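Local coordinates for protein putative aldolase (Bacteroides vulgatus ATCC 8482, PDB 3DXI) that is of unknown function but is a putative aldolase with a TIM-barrel fold and an HMGL-like family region, at residues I104-D109 with V118-I123; I108-I113 with F132-M137; Y136-A141 with D164-I169; K155-F160 with T185-G190; F160-S165 with N176-V181. All blocks are in the same frame, centred on the assembly; numbering follows the deposited sequence.

How the contacts relate
All five contacts lie in one sector of the parallel beta/alpha barrel, around strands 103-108, 129-134, 159-163 and 189-192. Contacts 1 and 5 pack helices 113-124 and 171-184 on their own strands, with centres about 17 Å apart. Contacts 2 and 4, centres about 14 Å apart, each hold one parallel bridge between adjacent strands, plus flanking loops. Contact 3 joins two loops beyond strands 129-134 and 159-163, its centre about 9 Å from that of contact 5. Along the chain, contact 2 shares residues with contacts 1 and 3, while contact 5 starts on Phe-160, shared with contact 4, and closes before residue 185. Together they bind sheet, helices and loops into one wall of the barrel.

Contact 1 (I104-D109 with V118-I123); sequences IRIAID and VLAKAI
Ile-104 and Ile-106 of strand 103-108 meet Leu-119, Ala-120 and Ile-123 of helix 113-124, which returns nearly antiparallel to the strand, at 173° between the N-to-C directions of the short segments. Their axes approach to 10.3 Å, a separation bridged by apolar packing; no hydrogen bond crosses it. Ile-106 and Ile-123 carry most of the contact. Ile-123 CD1 reaches tip to tip toward Ile-106, with 3.8 Å between the two CD1 atoms, and also lies 3.8 Å from Ile-104 CG2. CD1 thus touches both strand isoleucines, and Ile-123 CG2 adds a second contact to the nearer one, 3.9 Å from Ile-104 CG1. Ile-106 CD1 also lies 4.2 Å from both CA and CB of Ala-120. The extended outer half of Ile-106, with CD1 anti to CA (chi2 171°), carries it there. Leu-119 CD2 adds a looser touch to Ile-106 CG2 at 4.3 Å. This buried layer is the helix-on-strand half of a beta-alpha-beta unit: Ala-120 and Ile-123 also touch strand 129-134, Ile-104 packs on strand 75-81, and Leu-90 and Leu-94 of helix 90-94 close in beside Leu-119 and Ile-123.

Contact 2 (I108-I113 with F132-M137); sequences IDPQNI and FNVMYM
Ile-108 and Val-134 form a parallel beta bridge between neighbouring strands of the TIM barrel, where strand 103-108 gives way to the loop leading into helix 113-124. Two nearly straight backbone bonds hold it: Ile-108 N to Asn-133 O at 2.9 Å, and Met-135 N to Ile-108 O at 2.8 Å. On the side of Ile-108 and Val-134 the packing is close and buried. Ile-108 CD1 crosses obliquely to Phe-132 and comes within 3.6 Å of Phe-132 CD1, while Ile-113 CD1 meets the edge of that ring near its plane. Pro-110 CB rests on Val-134 CG1 at 4.0 Å. The partly exposed side is made by Asp-109, Met-135 and Tyr-136, more polar but still closely met. Buried Pro-110 bridges to it, its CD lying 3.2 Å from Met-135 O and also touching Tyr-136 CD2. The Tyr-136 ring carries Met-135 CB over the centre of one face and meets the Asp-109 carboxylate at its edge, the two planes being 75° apart. An Asx turn, in which Asp-109 OD1 accepts from Gln-111 N, gives the carboxylate one backbone partner. Met-135, a selenomethionine, bends at chi3 (-47°), and its terminal CE stands 3.4 Å from Asp-109 CB.

Contact 3 (Y136-A141 with D164-I169); sequences YMSKWA and DSFGGI
Tyr-136 and Ser-165 are joined by the one hydrogen bond between these loops, from Tyr-136 N to Ser-165 OG, 2.9 Å long and almost straight at 178°. Beside it, Tyr-136 CD1 touches Ser-165 CB and Phe-166 CZ. The two ring planes differ by only 24°, but a lateral offset puts the centroids 5.7 Å apart, with little face overlap. The Phe-166 ring is instead met at its edge by Ser-138 OG and by Lys-139 CE, the latter 3.6 Å from Phe-166 CE2. On the buried side, the SE of selenomethionine Met-137 lies 3.5 Å from Asp-164 N, and its CE reaches Ile-169 CG1. Farther out, Asp-164 shapes its own loop: OD1 accepts from Ile-169 N at 3.1 Å, with weak bonds from Gly-167 N and Gly-168 N, while OD2 takes His-194 N. Met-137 CA sits over one face of the Trp-140 ring, toward its rim. The contact thus pairs one directional polar tie with apolar packing, joining two loops at the C-terminal ends of adjacent barrel strands.

Contact 4 (K155-F160 with T185-G190); sequences KIADLF and THVPVG
Leu-159 sets out away from segment 185-190, yet its CD1 turns back onto the backbone of that segment, 3.6 Å from Gly-190 N and 3.8 Å from Val-189 C. The turn comes at the second torsion (chi2 61°), and the absence of a side chain on Gly-190 permits so close an approach. Alongside, Phe-160 pairs with Val-189 in a parallel bridge. Phe-160 N donates to Pro-188 O at 2.9 Å, and Gly-190 N donates to Phe-160 O at 2.8 Å, the latter from above the carbonyl plane. Val-187 and Pro-188 pack on Ala-157, Asp-158 and Phe-160. Val-187 spreads its two methyls, CG1 lying 3.8 Å from Ala-157 CB and 3.4 Å from Ala-157 O, and CG2 3.8 Å from Phe-160 CB. The Pro-188 ring lies against a backbone carbonyl, with CG 3.5 Å from Asp-158 O. Asp-158 OD2 accepts a hydrogen bond from Val-130 N of strand 129-134. An ST turn, with Val-187 N bonded to Thr-185 OG1, shapes the approach to strand 189-192. Pairing of strands 159-163 and 189-192, connected through helix 171-184, is the beta-alpha-beta arrangement that the TIM barrel repeats around its closed parallel sheet.

Contact 5 (F160-S165 with N176-V181); sequences FCMVDS and NLLKEV
Met-162 and Phe-160, two residues apart on strand 159-163, both press on Val-181 of helix 171-184. Selenomethionine Met-162 carries much of the contact. Its chain runs out straight as far as SE (chi2 -179°) and then bends, chi3 of -66° carrying CE to within 4.2 Å of Leu-178 CB. At the bend, SE lies 4.1 Å from Val-181 CG2 and 4.2 Å from Leu-177 CB, so this large, polarisable atom touches side chains one turn apart, and it also meets Leu-178 N. Met-162 and Val-181 run antiparallel alongside one another. Val-181 divides its methyls: CG1, anti to the backbone N, meets Phe-160 CD2 at 3.7 Å, whereas CG2 lies 3.9 Å from Phe-160 CE2 and continues to the selenium. Phe-160 and Val-181 approach obliquely, and the ring is also met by Trp-140 from the preceding loop. The helix runs back against the strand at 153°, with short-segment axes 10.8 Å apart. Val-189 of the next strand touches Leu-178 and Val-181 and joins the same apolar layer. All five touching residues are buried; between these two segments the packing is apolar and without a directional polar link.

Contact 1 (I104-D109 with V118-I123)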
# COMPACT_ATOMS: atom_id res chain seq x y z
N ILE A 104 29.66 0.41 -5.18
CA ILE A 104 29.30 1.17 -6.36
C ILE A 104 28.17 0.39 -7.01
O ILE A 104 28.37 -0.74 -7.45
CB ILE A 104 30.47 1.26 -7.36
CG1 ILE A 104 31.72 1.83 -6.67
CG2 ILE A 104 30.07 2.11 -8.55
CD1 ILE A 104 31.54 3.23 -6.09
N ARG A 105 26.98 0.98 -7.05
CA ARG A 105 25.85 0.31 -7.69
C ARG A 105 25.72 0.86 -9.09
O ARG A 105 25.96 2.04 -9.32
CB ARG A 105 24.56 0.55 -6.92
CG ARG A 105 24.56 -0.01 -5.53
CD ARG A 105 23.25 0.34 -4.88
NE ARG A 105 22.35 -0.79 -4.80
CZ ARG A 105 21.04 -0.68 -4.61
NH1 ARG A 105 20.47 0.51 -4.49
NH2 ARG A 105 20.32 -1.78 -4.48
N ILE A 106 25.36 -0.01 -10.03
CA ILE A 106 25.21 0.38 -11.42
C ILE A 106 23.77 0.23 -11.89
O ILE A 106 23.20 -0.85 -11.78
CB ILE A 106 26.12 -0.50 -12.31
CG1 ILE A 106 27.54 -0.50 -11.74
CG2 ILE A 106 26.10 0.01 -13.74
CD1 ILE A 106 28.49 -1.49 -12.41
N ALA A 107 23.18 1.31 -12.39
CA ALA A 107 21.81 1.25 -12.90
C ALA A 107 21.96 0.69 -14.31
O ALA A 107 22.54 1.34 -15.18
CB ALA A 107 21.19 2.64 -12.95
N ILE A 108 21.43 -0.51 -14.52
CA ILE A 108 21.56 -1.20 -15.79
C ILE A 108 20.27 -1.62 -16.50
O ILE A 108 19.34 -2.14 -15.88
CB ILE A 108 22.40 -2.49 -15.61
CG1 ILE A 108 23.70 -2.16 -14.88
CG2 ILE A 108 22.67 -3.14 -16.96
CD1 ILE A 108 24.45 -3.38 -14.38
N ASP A 109 20.24 -1.39 -17.81
CA ASP A 109 19.11 -1.82 -18.63
C ASP A 109 19.57 -3.21 -19.07
O ASP A 109 20.65 -3.35 -19.65
CB ASP A 109 18.96 -0.91 -19.86
CG ASP A 109 17.84 -1.37 -20.79
OD1 ASP A 109 17.64 -2.59 -20.95
OD2 ASP A 109 17.16 -0.50 -21.37
N VAL A 118 31.59 -5.50 -18.19
CA VAL A 118 32.92 -4.98 -18.50
C VAL A 118 33.22 -3.86 -17.51
O VAL A 118 34.32 -3.76 -16.97
CB VAL A 118 32.96 -4.40 -19.93
CG1 VAL A 118 34.28 -3.67 -20.15
CG2 VAL A 118 32.77 -5.52 -20.96
N LEU A 119 32.22 -3.01 -17.28
CA LEU A 119 32.35 -1.89 -16.36
C LEU A 119 32.58 -2.43 -14.95
O LEU A 119 33.52 -2.03 -14.25
CB LEU A 119 31.08 -1.04 -16.41
CG LEU A 119 31.09 0.33 -15.73
CD1 LEU A 119 32.12 1.23 -16.40
CD2 LEU A 119 29.70 0.95 -15.84
N ALA A 120 31.71 -3.35 -14.53
CA ALA A 120 31.78 -3.96 -13.20
C ALA A 120 33.16 -4.54 -12.93
O ALA A 120 33.73 -4.33 -11.87
CB ALA A 120 30.73 -5.04 -13.07
N LYS A 121 33.68 -5.29 -13.90
CA LYS A 121 34.99 -5.91 -13.78
C LYS A 121 36.05 -4.86 -13.45
O LYS A 121 36.89 -5.07 -12.57
CB LYS A 121 35.34 -6.63 -15.08
CG LYS A 121 36.43 -7.68 -14.94
CD LYS A 121 36.39 -8.63 -16.13
CE LYS A 121 37.26 -9.85 -15.90
NZ LYS A 121 36.99 -10.91 -16.92
N ALA A 122 36.00 -3.73 -14.15
CA ALA A 122 36.96 -2.65 -13.92
C ALA A 122 36.79 -2.03 -12.52
O ALA A 122 37.77 -1.72 -11.85
CB ALA A 122 36.81 -1.57 -14.99
N ILE A 123 35.54 -1.85 -12.10
CA ILE A 123 35.27 -1.27 -10.78
C ILE A 123 35.80 -2.19 -9.68
O ILE A 123 36.28 -1.74 -8.65
CB ILE A 123 33.75 -1.06 -10.57
CG1 ILE A 123 33.23 0.01 -11.54
CG2 ILE A 123 33.48 -0.63 -9.14
CD1 ILE A 123 31.72 0.22 -11.47

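Contact 2 (I108-I113 with F132-M137)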
# COMPACT_ATOMS: atom_id res chain seq x y z
N ILE A 108 21.43 -0.51 -14.52
CA ILE A 108 21.56 -1.20 -15.79
C ILE A 108 20.27 -1.62 -16.50
O ILE A 108 19.34 -2.14 -15.88
CB ILE A 108 22.40 -2.49 -15.61
CG1 ILE A 108 23.70 -2.16 -14.88
CG2 ILE A 108 22.67 -3.14 -16.96
CD1 ILE A 108 24.45 -3.38 -14.38
N ASP A 109 20.24 -1.39 -17.81
CA ASP A 109 19.11 -1.82 -18.63
C ASP A 109 19.57 -3.21 -19.07
O ASP A 109 20.65 -3.35 -19.65
CB ASP A 109 18.96 -0.91 -19.86
CG ASP A 109 17.84 -1.37 -20.79
OD1 ASP A 109 17.64 -2.59 -20.95
OD2 ASP A 109 17.16 -0.50 -21.37
N PRO A 110 18.76 -4.25 -18.79
CA PRO A 110 19.08 -5.65 -19.15
C PRO A 110 19.65 -5.84 -20.56
O PRO A 110 20.40 -6.79 -20.82
CB PRO A 110 17.75 -6.38 -18.94
CG PRO A 110 16.73 -5.30 -19.08
CD PRO A 110 17.36 -4.15 -18.36
N GLN A 111 19.30 -4.93 -21.46
CA GLN A 111 19.77 -4.95 -22.84
C GLN A 111 21.29 -4.75 -22.92
O GLN A 111 21.94 -5.22 -23.85
CB GLN A 111 19.06 -3.84 -23.62
CG GLN A 111 19.67 -3.49 -24.96
CD GLN A 111 18.94 -4.11 -26.13
OE1 GLN A 111 17.71 -4.08 -26.19
NE2 GLN A 111 19.69 -4.66 -27.07
N ASN A 112 21.84 -4.05 -21.92
CA ASN A 112 23.27 -3.75 -21.86
C ASN A 112 24.02 -4.50 -20.76
O ASN A 112 25.07 -4.04 -20.29
CB ASN A 112 23.44 -2.24 -21.63
CG ASN A 112 22.69 -1.42 -22.65
OD1 ASN A 112 21.99 -0.47 -22.30
ND2 ASN A 112 22.84 -1.77 -23.92
N ILE A 113 23.51 -5.64 -20.34
CA ILE A 113 24.15 -6.41 -19.28
C ILE A 113 25.61 -6.76 -19.57
O ILE A 113 26.47 -6.61 -18.70
CB ILE A 113 23.34 -7.71 -18.97
CG1 ILE A 113 23.82 -8.34 -17.66
CG2 ILE A 113 23.45 -8.70 -20.12
CD1 ILE A 113 23.56 -7.46 -16.44
N PHE A 132 24.69 -4.64 -8.99
CA PHE A 132 23.99 -4.53 -10.27
C PHE A 132 22.52 -4.24 -9.97
O PHE A 132 21.84 -5.07 -9.36
CB PHE A 132 24.05 -5.85 -11.07
CG PHE A 132 25.38 -6.15 -11.70
CD1 PHE A 132 25.44 -6.55 -13.04
CD2 PHE A 132 26.56 -6.11 -10.97
CE1 PHE A 132 26.66 -6.90 -13.63
CE2 PHE A 132 27.78 -6.46 -11.55
CZ PHE A 132 27.83 -6.86 -12.87
N ASN A 133 22.03 -3.08 -10.39
CA ASN A 133 20.62 -2.75 -10.21
C ASN A 133 20.02 -2.84 -11.60
O ASN A 133 19.98 -1.86 -12.35
CB ASN A 133 20.46 -1.34 -9.63
CG ASN A 133 20.44 -1.33 -8.10
OD1 ASN A 133 21.27 -1.98 -7.45
ND2 ASN A 133 19.49 -0.60 -7.52
N VAL A 134 19.57 -4.04 -11.95
CA VAL A 134 19.00 -4.31 -13.27
C VAL A 134 17.52 -3.99 -13.37
O VAL A 134 16.70 -4.52 -12.63
CB VAL A 134 19.25 -5.78 -13.69
CG1 VAL A 134 18.73 -6.02 -15.11
CG2 VAL A 134 20.75 -6.09 -13.59
N MSE A 135 17.19 -3.11 -14.32
CA MSE A 135 15.82 -2.66 -14.54
C MSE A 135 14.94 -3.63 -15.31
O MSE A 135 15.42 -4.61 -15.88
CB MSE A 135 15.84 -1.33 -15.28
CG MSE A 135 16.91 -0.38 -14.76
SE MSE A 135 17.02 1.29 -15.73
CE MSE A 135 17.01 0.64 -17.55
N TYR A 136 13.64 -3.33 -15.31
CA TYR A 136 12.63 -4.11 -16.02
C TYR A 136 12.61 -5.60 -15.74
O TYR A 136 12.63 -6.40 -16.68
CB TYR A 136 12.76 -3.88 -17.53
CG TYR A 136 13.07 -2.45 -17.90
CD1 TYR A 136 12.29 -1.39 -17.44
CD2 TYR A 136 14.17 -2.16 -18.70
CE1 TYR A 136 12.59 -0.07 -17.78
CE2 TYR A 136 14.48 -0.85 -19.05
CZ TYR A 136 13.69 0.19 -18.58
OH TYR A 136 14.01 1.48 -18.93
N MSE A 137 12.56 -5.98 -14.48
CA MSE A 137 12.53 -7.40 -14.13
C MSE A 137 11.26 -8.04 -14.70
O MSE A 137 11.17 -9.26 -14.80
CB MSE A 137 12.57 -7.57 -12.61
CG MSE A 137 11.36 -7.03 -11.88
SE MSE A 137 11.62 -6.99 -9.95
CE MSE A 137 11.41 -8.89 -9.61

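Contact 3 (Y136-A141 with D164-I169)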
# COMPACT_ATOMS: atom_id res chain seq x y z
N TYR A 136 13.64 -3.33 -15.31
CA TYR A 136 12.63 -4.11 -16.02
C TYR A 136 12.61 -5.60 -15.74
O TYR A 136 12.63 -6.40 -16.68
CB TYR A 136 12.76 -3.88 -17.53
CG TYR A 136 13.07 -2.45 -17.90
CD1 TYR A 136 12.29 -1.39 -17.44
CD2 TYR A 136 14.17 -2.16 -18.70
CE1 TYR A 136 12.59 -0.07 -17.78
CE2 TYR A 136 14.48 -0.85 -19.05
CZ TYR A 136 13.69 0.19 -18.58
OH TYR A 136 14.01 1.48 -18.93
N MSE A 137 12.56 -5.98 -14.48
CA MSE A 137 12.53 -7.40 -14.13
C MSE A 137 11.26 -8.04 -14.70
O MSE A 137 11.17 -9.26 -14.80
CB MSE A 137 12.57 -7.57 -12.61
CG MSE A 137 11.36 -7.03 -11.88
SE MSE A 137 11.62 -6.99 -9.95
CE MSE A 137 11.41 -8.89 -9.61
N SER A 138 10.28 -7.22 -15.07
CA SER A 138 9.03 -7.73 -15.63
C SER A 138 9.19 -8.17 -17.09
O SER A 138 8.24 -8.67 -17.69
CB SER A 138 7.94 -6.66 -15.57
OG SER A 138 8.24 -5.61 -16.47
N LYS A 139 10.38 -7.98 -17.65
CA LYS A 139 10.62 -8.36 -19.04
C LYS A 139 11.68 -9.45 -19.18
O LYS A 139 11.88 -9.98 -20.27
CB LYS A 139 11.06 -7.13 -19.84
CG LYS A 139 10.08 -5.97 -19.78
CD LYS A 139 10.52 -4.82 -20.68
CE LYS A 139 9.51 -3.67 -20.65
NZ LYS A 139 9.84 -2.57 -21.60
N TRP A 140 12.33 -9.79 -18.07
CA TRP A 140 13.39 -10.79 -18.04
C TRP A 140 13.04 -12.16 -18.61
O TRP A 140 13.74 -12.67 -19.49
CB TRP A 140 13.90 -10.96 -16.61
CG TRP A 140 14.62 -9.76 -16.05
CD1 TRP A 140 14.76 -8.53 -16.64
CD2 TRP A 140 15.25 -9.67 -14.77
NE1 TRP A 140 15.44 -7.68 -15.79
CE2 TRP A 140 15.76 -8.36 -14.64
CE3 TRP A 140 15.44 -10.58 -13.72
CZ2 TRP A 140 16.44 -7.93 -13.49
CZ3 TRP A 140 16.12 -10.15 -12.58
CH2 TRP A 140 16.61 -8.83 -12.48
N ALA A 141 11.98 -12.77 -18.09
CA ALA A 141 11.54 -14.10 -18.50
C ALA A 141 11.41 -14.31 -20.01
O ALA A 141 11.63 -15.41 -20.51
CB ALA A 141 10.20 -14.44 -17.82
N ASP A 164 11.83 -3.48 -9.65
CA ASP A 164 10.43 -3.45 -10.04
C ASP A 164 10.21 -2.07 -10.67
O ASP A 164 9.52 -1.22 -10.12
CB ASP A 164 9.57 -3.64 -8.78
CG ASP A 164 8.08 -3.45 -9.02
OD1 ASP A 164 7.60 -3.72 -10.14
OD2 ASP A 164 7.38 -3.05 -8.06
N SER A 165 10.82 -1.87 -11.84
CA SER A 165 10.79 -0.60 -12.57
C SER A 165 9.43 0.08 -12.76
O SER A 165 9.31 1.28 -12.55
CB SER A 165 11.46 -0.77 -13.94
OG SER A 165 12.86 -0.98 -13.80
N PHE A 166 8.43 -0.69 -13.15
CA PHE A 166 7.10 -0.14 -13.38
C PHE A 166 6.21 -0.10 -12.14
O PHE A 166 5.19 0.59 -12.12
CB PHE A 166 6.40 -0.93 -14.49
CG PHE A 166 7.16 -0.98 -15.78
CD1 PHE A 166 7.56 0.20 -16.41
CD2 PHE A 166 7.49 -2.19 -16.36
CE1 PHE A 166 8.27 0.17 -17.61
CE2 PHE A 166 8.20 -2.24 -17.56
CZ PHE A 166 8.59 -1.06 -18.18
N GLY A 167 6.60 -0.85 -11.11
CA GLY A 167 5.80 -0.89 -9.90
C GLY A 167 4.55 -1.72 -10.11
O GLY A 167 3.49 -1.43 -9.54
N GLY A 168 4.67 -2.75 -10.94
CA GLY A 168 3.54 -3.62 -11.22
C GLY A 168 3.81 -5.09 -10.97
O GLY A 168 2.96 -5.93 -11.22
N ILE A 169 5.00 -5.41 -10.47
CA ILE A 169 5.35 -6.80 -10.19
C ILE A 169 4.55 -7.32 -8.99
O ILE A 169 4.34 -6.60 -8.01
CB ILE A 169 6.88 -6.93 -9.92
CG1 ILE A 169 7.34 -8.37 -10.20
CG2 ILE A 169 7.22 -6.53 -8.50
CD1 ILE A 169 7.29 -8.73 -11.66

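Contact 4 (K155-F160 with T185-G190)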
# COMPACT_ATOMS: atom_id res chain seq x y z
N LYS A 155 31.93 -13.81 -10.22
CA LYS A 155 33.15 -13.38 -9.55
C LYS A 155 33.25 -11.86 -9.37
O LYS A 155 34.18 -11.38 -8.72
CB LYS A 155 34.39 -13.88 -10.30
CG LYS A 155 34.91 -15.23 -9.84
CD LYS A 155 33.85 -16.32 -10.00
CE LYS A 155 34.37 -17.66 -9.51
NZ LYS A 155 33.34 -18.73 -9.65
N ILE A 156 32.29 -11.12 -9.92
CA ILE A 156 32.30 -9.67 -9.82
C ILE A 156 31.23 -9.08 -8.91
O ILE A 156 31.54 -8.32 -7.99
CB ILE A 156 32.13 -9.01 -11.20
CG1 ILE A 156 33.27 -9.41 -12.14
CG2 ILE A 156 32.10 -7.49 -11.05
CD1 ILE A 156 33.05 -10.71 -12.86
N ALA A 157 29.98 -9.42 -9.17
CA ALA A 157 28.88 -8.89 -8.38
C ALA A 157 28.91 -9.24 -6.90
O ALA A 157 29.25 -10.35 -6.51
CB ALA A 157 27.55 -9.35 -8.99
N ASP A 158 28.56 -8.25 -6.07
CA ASP A 158 28.46 -8.42 -4.63
C ASP A 158 26.98 -8.32 -4.33
O ASP A 158 26.53 -8.62 -3.22
CB ASP A 158 29.22 -7.30 -3.92
CG ASP A 158 30.72 -7.49 -4.00
OD1 ASP A 158 31.22 -8.38 -3.29
OD2 ASP A 158 31.37 -6.77 -4.79
N LEU A 159 26.23 -7.89 -5.34
CA LEU A 159 24.80 -7.74 -5.24
C LEU A 159 24.15 -7.68 -6.62
O LEU A 159 24.60 -6.92 -7.49
CB LEU A 159 24.43 -6.48 -4.46
CG LEU A 159 22.94 -6.12 -4.50
CD1 LEU A 159 22.15 -7.27 -3.87
CD2 LEU A 159 22.67 -4.81 -3.77
N PHE A 160 23.11 -8.48 -6.80
CA PHE A 160 22.33 -8.49 -8.03
C PHE A 160 20.94 -8.05 -7.59
O PHE A 160 20.18 -8.84 -7.04
CB PHE A 160 22.25 -9.89 -8.64
CG PHE A 160 21.48 -9.93 -9.94
CD1 PHE A 160 22.05 -9.46 -11.11
CD2 PHE A 160 20.17 -10.40 -9.96
CE1 PHE A 160 21.32 -9.44 -12.30
CE2 PHE A 160 19.43 -10.39 -11.15
CZ PHE A 160 20.01 -9.91 -12.32
N THR A 185 22.94 -17.55 -11.12
CA THR A 185 24.05 -16.84 -10.49
C THR A 185 24.11 -17.20 -9.01
O THR A 185 23.09 -17.51 -8.39
CB THR A 185 23.93 -15.30 -10.68
OG1 THR A 185 24.99 -14.66 -9.96
CG2 THR A 185 22.59 -14.79 -10.19
N HIS A 186 25.33 -17.18 -8.46
CA HIS A 186 25.56 -17.52 -7.05
C HIS A 186 25.64 -16.28 -6.17
O HIS A 186 25.67 -16.40 -4.94
CB HIS A 186 26.87 -18.30 -6.90
CG HIS A 186 26.84 -19.67 -7.51
ND1 HIS A 186 26.28 -20.75 -6.86
CD2 HIS A 186 27.28 -20.12 -8.70
CE1 HIS A 186 26.38 -21.82 -7.64
NE2 HIS A 186 26.98 -21.46 -8.76
N VAL A 187 25.68 -15.10 -6.78
CA VAL A 187 25.80 -13.86 -6.01
C VAL A 187 24.57 -13.48 -5.20
O VAL A 187 23.45 -13.91 -5.48
CB VAL A 187 26.17 -12.67 -6.92
CG1 VAL A 187 27.46 -12.96 -7.66
CG2 VAL A 187 25.04 -12.37 -7.90
N PRO A 188 24.78 -12.68 -4.14
CA PRO A 188 23.68 -12.23 -3.28
C PRO A 188 22.64 -11.53 -4.15
O PRO A 188 22.98 -10.85 -5.12
CB PRO A 188 24.38 -11.27 -2.32
CG PRO A 188 25.75 -11.90 -2.18
CD PRO A 188 26.09 -12.26 -3.60
N VAL A 189 21.36 -11.71 -3.83
CA VAL A 189 20.30 -11.09 -4.62
C VAL A 189 19.52 -10.07 -3.80
O VAL A 189 19.34 -10.23 -2.59
CB VAL A 189 19.32 -12.15 -5.17
CG1 VAL A 189 18.25 -11.49 -6.03
CG2 VAL A 189 20.09 -13.19 -5.99
N GLY A 190 19.05 -9.02 -4.47
CA GLY A 190 18.27 -7.99 -3.81
C GLY A 190 17.01 -7.65 -4.59
O GLY A 190 16.84 -8.06 -5.74

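Contact 5 (F160-S165 with N176-V181)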
# COMPACT_ATOMS: atom_id res chain seq x y z
N PHE A 160 23.11 -8.48 -6.80
CA PHE A 160 22.33 -8.49 -8.03
C PHE A 160 20.94 -8.05 -7.59
O PHE A 160 20.18 -8.84 -7.04
CB PHE A 160 22.25 -9.89 -8.64
CG PHE A 160 21.48 -9.93 -9.94
CD1 PHE A 160 22.05 -9.46 -11.11
CD2 PHE A 160 20.17 -10.40 -9.96
CE1 PHE A 160 21.32 -9.44 -12.30
CE2 PHE A 160 19.43 -10.39 -11.15
CZ PHE A 160 20.01 -9.91 -12.32
N CYS A 161 20.61 -6.78 -7.82
CA CYS A 161 19.33 -6.21 -7.40
C CYS A 161 18.25 -6.22 -8.48
O CYS A 161 18.43 -5.63 -9.55
CB CYS A 161 19.55 -4.78 -6.90
SG CYS A 161 18.10 -3.99 -6.18
N MSE A 162 17.13 -6.89 -8.21
CA MSE A 162 16.02 -6.95 -9.17
C MSE A 162 15.16 -5.71 -8.95
O MSE A 162 14.63 -5.49 -7.87
CB MSE A 162 15.19 -8.21 -8.94
CG MSE A 162 16.00 -9.50 -8.92
SE MSE A 162 14.88 -11.05 -8.66
CE MSE A 162 14.26 -10.68 -6.86
N VAL A 163 15.01 -4.89 -10.00
CA VAL A 163 14.23 -3.66 -9.89
C VAL A 163 12.83 -3.69 -10.51
O VAL A 163 12.67 -3.90 -11.71
CB VAL A 163 15.01 -2.48 -10.52
CG1 VAL A 163 14.24 -1.18 -10.34
CG2 VAL A 163 16.39 -2.38 -9.87
N ASP A 164 11.83 -3.48 -9.65
CA ASP A 164 10.43 -3.45 -10.04
C ASP A 164 10.21 -2.07 -10.67
O ASP A 164 9.52 -1.22 -10.12
CB ASP A 164 9.57 -3.64 -8.78
CG ASP A 164 8.08 -3.45 -9.02
OD1 ASP A 164 7.60 -3.72 -10.14
OD2 ASP A 164 7.38 -3.05 -8.06
N SER A 165 10.82 -1.87 -11.84
CA SER A 165 10.79 -0.60 -12.57
C SER A 165 9.43 0.08 -12.76
O SER A 165 9.31 1.28 -12.55
CB SER A 165 11.46 -0.77 -13.94
OG SER A 165 12.86 -0.98 -13.80
N ASN A 176 9.03 -16.35 -8.26
CA ASN A 176 9.50 -17.06 -9.45
C ASN A 176 10.83 -16.52 -9.97
O ASN A 176 11.75 -17.28 -10.26
CB ASN A 176 8.44 -16.98 -10.56
CG ASN A 176 8.91 -17.62 -11.85
OD1 ASN A 176 9.12 -18.83 -11.91
ND2 ASN A 176 9.07 -16.81 -12.88
N LEU A 177 10.92 -15.20 -10.10
CA LEU A 177 12.13 -14.56 -10.60
C LEU A 177 13.32 -14.79 -9.66
O LEU A 177 14.44 -15.00 -10.12
CB LEU A 177 11.89 -13.07 -10.81
CG LEU A 177 11.03 -12.73 -12.03
CD1 LEU A 177 10.69 -11.25 -12.02
CD2 LEU A 177 11.78 -13.10 -13.31
N LEU A 178 13.07 -14.74 -8.36
CA LEU A 178 14.14 -14.97 -7.40
C LEU A 178 14.65 -16.39 -7.60
O LEU A 178 15.86 -16.62 -7.73
CB LEU A 178 13.62 -14.78 -5.97
CG LEU A 178 14.61 -15.06 -4.83
CD1 LEU A 178 15.89 -14.25 -5.03
CD2 LEU A 178 13.95 -14.72 -3.49
N LYS A 179 13.73 -17.36 -7.64
CA LYS A 179 14.09 -18.76 -7.85
C LYS A 179 14.87 -18.92 -9.16
O LYS A 179 15.83 -19.69 -9.22
CB LYS A 179 12.84 -19.63 -7.91
CG LYS A 179 12.05 -19.68 -6.61
CD LYS A 179 10.76 -20.50 -6.79
CE LYS A 179 9.92 -20.53 -5.52
NZ LYS A 179 8.59 -21.17 -5.75
N GLU A 180 14.46 -18.19 -10.19
CA GLU A 180 15.14 -18.26 -11.48
C GLU A 180 16.57 -17.72 -11.41
O GLU A 180 17.50 -18.36 -11.88
CB GLU A 180 14.36 -17.48 -12.55
CG GLU A 180 13.20 -18.26 -13.12
CD GLU A 180 13.67 -19.51 -13.84
OE1 GLU A 180 14.33 -19.38 -14.88
OE2 GLU A 180 13.39 -20.62 -13.34
N VAL A 181 16.72 -16.54 -10.81
CA VAL A 181 18.03 -15.92 -10.68
C VAL A 181 19.00 -16.84 -9.92
O VAL A 181 20.16 -16.96 -10.29
CB VAL A 181 17.91 -14.53 -9.97
CG1 VAL A 181 19.28 -13.98 -9.60
CG2 VAL A 181 17.20 -13.54 -10.91